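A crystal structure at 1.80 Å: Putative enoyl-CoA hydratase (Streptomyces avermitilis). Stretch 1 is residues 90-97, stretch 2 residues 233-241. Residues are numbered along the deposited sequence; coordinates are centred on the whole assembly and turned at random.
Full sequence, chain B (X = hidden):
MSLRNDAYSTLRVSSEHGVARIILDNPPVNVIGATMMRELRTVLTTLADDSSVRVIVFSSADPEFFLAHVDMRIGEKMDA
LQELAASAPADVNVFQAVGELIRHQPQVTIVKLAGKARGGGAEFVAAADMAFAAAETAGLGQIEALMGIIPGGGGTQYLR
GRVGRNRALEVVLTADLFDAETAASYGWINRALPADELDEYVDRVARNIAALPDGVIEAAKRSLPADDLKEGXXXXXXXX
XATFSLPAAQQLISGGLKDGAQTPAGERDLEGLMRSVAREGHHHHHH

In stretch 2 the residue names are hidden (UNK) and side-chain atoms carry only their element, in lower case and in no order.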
# COMPACT_ATOMS: atom_id res chain seq x y z
N ALA B 90 -26.94 11.15 2.49
CA ALA B 90 -27.52 9.85 2.15
C ALA B 90 -26.47 8.76 2.34
O ALA B 90 -25.34 8.93 1.92
CB ALA B 90 -28.01 9.83 0.72
N ASP B 91 -26.87 7.64 2.95
CA ASP B 91 -26.04 6.42 3.03
C ASP B 91 -24.79 6.60 3.88
O ASP B 91 -23.82 5.84 3.75
CB ASP B 91 -25.61 5.96 1.63
CG ASP B 91 -26.78 5.76 0.68
OD1 ASP B 91 -27.73 5.05 1.07
OD2 ASP B 91 -26.71 6.32 -0.45
N VAL B 92 -24.82 7.60 4.76
CA VAL B 92 -23.72 7.91 5.66
C VAL B 92 -24.35 8.14 7.05
O VAL B 92 -25.28 8.94 7.20
CB VAL B 92 -22.96 9.19 5.18
CG1 VAL B 92 -21.99 9.72 6.25
CG2 VAL B 92 -22.30 8.95 3.82
N ASN B 93 -23.86 7.42 8.05
CA ASN B 93 -24.37 7.61 9.41
C ASN B 93 -23.80 8.87 10.07
O ASN B 93 -22.87 9.51 9.52
CB ASN B 93 -24.22 6.35 10.27
CG ASN B 93 -22.80 6.13 10.77
OD1 ASN B 93 -22.08 7.07 11.09
ND2 ASN B 93 -22.42 4.87 10.91
N VAL B 94 -24.35 9.20 11.23
CA VAL B 94 -24.05 10.46 11.93
C VAL B 94 -22.55 10.62 12.27
O VAL B 94 -22.01 11.71 12.25
CB VAL B 94 -24.97 10.64 13.19
CG1 VAL B 94 -24.54 9.72 14.33
CG2 VAL B 94 -24.97 12.08 13.64
N PHE B 95 -21.88 9.49 12.56
CA PHE B 95 -20.46 9.50 12.86
C PHE B 95 -19.58 9.55 11.62
O PHE B 95 -18.59 10.30 11.58
CB PHE B 95 -20.15 8.31 13.74
CG PHE B 95 -20.90 8.36 15.04
CD1 PHE B 95 -20.58 9.34 15.98
CD2 PHE B 95 -21.97 7.52 15.28
CE1 PHE B 95 -21.28 9.44 17.17
CE2 PHE B 95 -22.69 7.63 16.48
CZ PHE B 95 -22.34 8.58 17.41
N GLN B 96 -19.94 8.75 10.62
CA GLN B 96 -19.28 8.79 9.32
C GLN B 96 -19.37 10.18 8.70
O GLN B 96 -18.49 10.57 7.96
CB GLN B 96 -19.89 7.75 8.38
CG GLN B 96 -19.68 6.30 8.85
CD GLN B 96 -20.51 5.29 8.07
OE1 GLN B 96 -21.55 5.65 7.47
NE2 GLN B 96 -20.09 4.02 8.10
N ALA B 97 -20.41 10.94 9.04
CA ALA B 97 -20.59 12.28 8.46
C ALA B 97 -19.42 13.22 8.74
O ALA B 97 -19.14 14.07 7.89
CB ALA B 97 -21.89 12.91 8.94
N UNK B 233 -18.94 1.90 3.35
CA UNK B 233 -19.46 2.64 4.49
C UNK B 233 -20.81 2.06 4.95
O UNK B 233 -21.06 1.93 6.13
c UNK B 233 -19.56 4.13 4.17
c UNK B 233 -18.50 6.24 3.40
c UNK B 233 -18.24 4.87 4.03
c UNK B 233 -17.48 5.00 5.38
N UNK B 234 -21.65 1.68 4.00
CA UNK B 234 -22.90 0.99 4.35
C UNK B 234 -22.66 -0.34 5.09
O UNK B 234 -23.33 -0.62 6.09
c UNK B 234 -25.01 1.90 1.21
c UNK B 234 -23.77 0.80 3.10
c UNK B 234 -25.60 2.49 3.62
c UNK B 234 -24.48 2.07 2.62
N UNK B 235 -21.72 -1.15 4.59
CA UNK B 235 -21.36 -2.41 5.24
C UNK B 235 -20.83 -2.23 6.66
O UNK B 235 -21.18 -3.01 7.57
N UNK B 236 -20.01 -1.20 6.85
CA UNK B 236 -19.48 -0.88 8.16
C UNK B 236 -20.61 -0.47 9.08
O UNK B 236 -20.67 -0.95 10.21
o UNK B 236 -17.78 3.09 9.56
c UNK B 236 -17.92 0.73 9.45
o UNK B 236 -15.91 2.00 9.05
c UNK B 236 -17.14 2.03 9.35
c UNK B 236 -18.36 0.19 8.09
N UNK B 237 -21.50 0.40 8.61
CA UNK B 237 -22.63 0.83 9.40
C UNK B 237 -23.48 -0.34 9.90
O UNK B 237 -23.90 -0.36 11.08
c UNK B 237 -24.74 2.16 9.38
c UNK B 237 -23.52 1.79 8.61
n UNK B 237 -25.87 1.56 9.01
o UNK B 237 -24.66 2.89 10.38
N UNK B 238 -23.75 -1.30 9.01
CA UNK B 238 -24.58 -2.46 9.35
C UNK B 238 -23.89 -3.31 10.43
O UNK B 238 -24.53 -3.79 11.38
o UNK B 238 -25.82 -3.03 5.95
c UNK B 238 -24.85 -3.31 8.11
c UNK B 238 -25.81 -2.65 7.14
o UNK B 238 -26.54 -1.72 7.55
N UNK B 239 -22.60 -3.52 10.25
CA UNK B 239 -21.82 -4.33 11.18
C UNK B 239 -21.73 -3.64 12.54
O UNK B 239 -21.89 -4.28 13.57
c UNK B 239 -20.41 -4.62 10.61
N UNK B 240 -21.51 -2.32 12.52
CA UNK B 240 -21.38 -1.52 13.72
C UNK B 240 -22.70 -1.46 14.49
O UNK B 240 -22.73 -1.70 15.69
c UNK B 240 -22.47 3.93 15.81
n UNK B 240 -20.51 2.38 16.05
c UNK B 240 -23.94 3.32 13.98
c UNK B 240 -23.16 2.22 13.65
c UNK B 240 -20.91 -0.13 13.33
c UNK B 240 -21.68 2.84 15.47
c UNK B 240 -20.11 1.25 15.38
c UNK B 240 -21.01 0.96 14.36
c UNK B 240 -23.61 4.14 15.05
c UNK B 240 -22.01 1.96 14.42
N UNK B 241 -23.78 -1.20 13.77
CA UNK B 241 -25.12 -1.18 14.38
C UNK B 241 -25.43 -2.48 15.11
O UNK B 241 -25.96 -2.45 16.21
c UNK B 241 -26.22 -0.90 13.34

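Stretch 2 is a continuous piece of helix, and one side of it meets the loop and helix start of stretch 1.

Position 233 has four side-chain carbons, forked at the second. One branch end lies 3.9 Å from Gln-96 NE2. This is Leu-233. Its backbone O accepts a hydrogen bond from Gln-96 NE2 at 3.0 Å, while also accepting from the backbone N of position 237 within the helix.

Position 234 again has four carbons with a fork at the second. Its CB points sideways, but the end of the chain comes nearer to stretch 1. One terminal carbon sits 3.8 Å from Asp-91 O and 4.0 Å from Asp-91 CB. This is Leu-234, and the atom is CD2.

Position 235 has no side-chain atoms. It is Gly-235, and it makes no contact with stretch 1.

Position 236 has three carbons, the third carrying two oxygens. One oxygen is 2.9 Å from Gln-96 NE2. A carboxylate on this length of chain is Glu-236. The oxygen is OE1, and it accepts a nearly straight hydrogen bond, at 172°.

Position 237 has two carbons, the second carrying one oxygen and one nitrogen. The oxygen is 3.0 Å from Asn-93 ND2. The amide identifies Asn-237, whose OD1 accepts the hydrogen bond.

Position 238 has two carbons, the second carrying two oxygens. This is Asp-238, out of reach of stretch 1.

Position 239 has a single carbon. It is Ala-239, also out of reach.

Position 240 has one carbon followed by fused five- and six-membered rings holding eight carbons and one nitrogen. One carbon of the six-membered ring lies 3.7 Å from Phe-95 CD2, and another lies 3.8 Å from Asn-93 ND2. This is Trp-240, and the two atoms are CZ2 and CZ3. The Phe-95 ring and the six-membered ring meet obliquely, with planes at 72° and centroids 5.7 Å apart.

Position 241 has one carbon pointing sideways. It is Ala-241, with no contact.

The contact combines a polar centre with apolar packing. Gln-96 NE2 gives hydrogen bonds to both a side chain and a backbone carbonyl of the helix. Its OE1 accepts from Asn-93 N at 3.0 Å, which holds the amide in place. Asn-93 OD1 in turn caps the turn into the helix, accepting from Gln-96 N at 2.8 Å and weakly from Phe-95 N at 2.8 Å. This leaves Asn-93 ND2 to reach Asn-237. Phe-95 and Trp-240 add apolar packing at one end, and Leu-234 lies against Asp-91 at the other. Together the stretches bury 433 Å².

Stretch 2 233-241: LLGENDAWA
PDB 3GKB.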